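Glycosyl hyrolase, family 3 (Deinococcus radiodurans, PDB 3TEV) probably hydrolyses O-glycosidic bonds, using a TIM-barrel-type domain of the glycosyl hydrolase 3 family. Local coordinates at residues A[199-204]-A[250-255]. Numbering follows the deposited sequence.
Sequences KSRAEL and REEWGY
Arg-201 and Glu-252 come from opposite directions and meet in a long salt bridge, Arg-201 NH2 lying 3.5 Å from Glu-252 OE1. The second oxygen stays close: Glu-252 OE2 is 3.8 Å from Arg-201 NH2, at the edge of the guanidinium and in its plane. Guanidinium and carboxylate planes differ by 25°, nearly coplanar, yet at these lengths the pairing is loose and probably mostly electrostatic. With CG anti to the backbone N (chi1 -180°) and a bend at chi2 (53°), the arginine chain reaches across, touching Leu-248. The stronger hold on it is Asp-205, one helical turn on, whose OD1 forms a salt bridge with NE.

Behind Arg-201, Ser-200 and Glu-203 form a capping box at the start of helix 201-206. Glu-203 N donates to Ser-200 OG at 3.3 Å, while Glu-203 OE1 accepts from Ser-200 N at 2.9 Å and also from Ser-200 OG. In 250-255, Gly-254 turns the chain out of helix 242-252 with positive phi, and Arg-250 NH1 donates to Tyr-255 O and Gly-257 O. The salt bridge thus joins the N-terminus of helix 201-206 to the C-terminal end of helix 242-252 at the surface of the TIM-barrel-type domain, just before strand 258-261 of its parallel sheet.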
# COMPACT_ATOMS: atom_id res chain seq x y z
N LYS A 199 4.95 -6.92 -22.06
CA LYS A 199 6.23 -6.31 -22.46
C LYS A 199 7.42 -7.13 -21.99
O LYS A 199 7.36 -7.81 -20.96
CB LYS A 199 6.36 -4.91 -21.83
CG LYS A 199 5.31 -3.92 -22.30
CD LYS A 199 5.44 -2.59 -21.58
CE LYS A 199 4.37 -1.64 -22.08
NZ LYS A 199 4.44 -0.32 -21.40
N SER A 200 8.52 -7.03 -22.74
CA SER A 200 9.78 -7.67 -22.37
C SER A 200 10.40 -7.03 -21.13
O SER A 200 10.04 -5.91 -20.73
CB SER A 200 10.78 -7.56 -23.53
OG SER A 200 11.18 -6.20 -23.69
N ARG A 201 11.35 -7.75 -20.54
CA ARG A 201 12.09 -7.27 -19.38
C ARG A 201 12.79 -5.94 -19.66
O ARG A 201 12.66 -5.01 -18.86
CB ARG A 201 13.10 -8.32 -18.89
CG ARG A 201 13.92 -7.89 -17.66
CD ARG A 201 13.00 -7.43 -16.52
NE ARG A 201 13.75 -6.90 -15.39
CZ ARG A 201 14.17 -7.65 -14.37
NH1 ARG A 201 13.92 -8.95 -14.34
NH2 ARG A 201 14.85 -7.08 -13.38
N ALA A 202 13.50 -5.85 -20.78
CA ALA A 202 14.21 -4.62 -21.15
C ALA A 202 13.24 -3.43 -21.25
O ALA A 202 13.55 -2.34 -20.78
CB ALA A 202 14.99 -4.81 -22.47
N GLU A 203 12.07 -3.66 -21.83
CA GLU A 203 11.01 -2.65 -21.84
C GLU A 203 10.56 -2.29 -20.42
O GLU A 203 10.38 -1.11 -20.11
CB GLU A 203 9.81 -3.12 -22.67
CG GLU A 203 10.06 -3.22 -24.19
CD GLU A 203 8.86 -3.80 -24.95
OE1 GLU A 203 8.57 -5.03 -24.86
OE2 GLU A 203 8.18 -3.01 -25.65
N LEU A 204 10.40 -3.29 -19.56
CA LEU A 204 10.01 -3.04 -18.17
C LEU A 204 11.03 -2.20 -17.43
O LEU A 204 10.67 -1.24 -16.74
CB LEU A 204 9.74 -4.35 -17.43
CG LEU A 204 8.53 -5.17 -17.90
CD1 LEU A 204 8.41 -6.51 -17.16
CD2 LEU A 204 7.25 -4.36 -17.77
N ARG A 250 13.15 -7.84 -3.04
CA ARG A 250 14.01 -8.09 -1.87
C ARG A 250 15.43 -8.45 -2.23
O ARG A 250 16.36 -7.93 -1.64
CB ARG A 250 13.47 -9.22 -0.98
CG ARG A 250 12.12 -8.97 -0.31
CD ARG A 250 12.17 -7.91 0.78
NE ARG A 250 10.88 -7.84 1.46
CZ ARG A 250 10.36 -6.75 2.01
NH1 ARG A 250 11.01 -5.59 1.97
NH2 ARG A 250 9.19 -6.83 2.62
N GLU A 251 15.59 -9.37 -3.17
CA GLU A 251 16.90 -9.96 -3.45
C GLU A 251 17.69 -9.20 -4.51
O GLU A 251 18.82 -8.81 -4.26
CB GLU A 251 16.78 -11.46 -3.79
CG GLU A 251 16.16 -12.26 -2.64
CD GLU A 251 16.04 -13.76 -2.90
OE1 GLU A 251 15.99 -14.21 -4.08
OE2 GLU A 251 15.97 -14.51 -1.90
N GLU A 252 17.12 -8.99 -5.69
CA GLU A 252 17.80 -8.22 -6.72
C GLU A 252 18.01 -6.76 -6.31
O GLU A 252 19.10 -6.22 -6.47
CB GLU A 252 17.00 -8.22 -8.01
CG GLU A 252 17.34 -9.30 -8.99
CD GLU A 252 16.80 -8.96 -10.38
OE1 GLU A 252 17.27 -7.94 -10.97
OE2 GLU A 252 15.89 -9.69 -10.85
N TRP A 253 16.95 -6.13 -5.79
CA TRP A 253 16.99 -4.71 -5.47
C TRP A 253 17.40 -4.37 -4.05
O TRP A 253 17.69 -3.22 -3.76
CB TRP A 253 15.64 -4.06 -5.78
CG TRP A 253 15.34 -3.97 -7.24
CD1 TRP A 253 16.07 -4.51 -8.28
CD2 TRP A 253 14.22 -3.32 -7.84
NE1 TRP A 253 15.47 -4.22 -9.48
CE2 TRP A 253 14.34 -3.50 -9.24
CE3 TRP A 253 13.13 -2.61 -7.33
CZ2 TRP A 253 13.41 -2.98 -10.14
CZ3 TRP A 253 12.20 -2.10 -8.21
CH2 TRP A 253 12.35 -2.28 -9.61
N GLY A 254 17.41 -5.36 -3.16
CA GLY A 254 17.79 -5.13 -1.76
C GLY A 254 16.77 -4.32 -0.96
O GLY A 254 17.10 -3.77 0.08
N TYR A 255 15.53 -4.25 -1.44
CA TYR A 255 14.50 -3.45 -0.74
C TYR A 255 14.16 -3.97 0.66
O TYR A 255 13.76 -5.13 0.82
CB TYR A 255 13.22 -3.34 -1.56
CG TYR A 255 12.16 -2.41 -0.97
CD1 TYR A 255 12.42 -1.04 -0.79
CD2 TYR A 255 10.91 -2.90 -0.59
CE1 TYR A 255 11.47 -0.17 -0.25
CE2 TYR A 255 9.92 -2.03 -0.06
CZ TYR A 255 10.21 -0.67 0.10
OH TYR A 255 9.26 0.20 0.63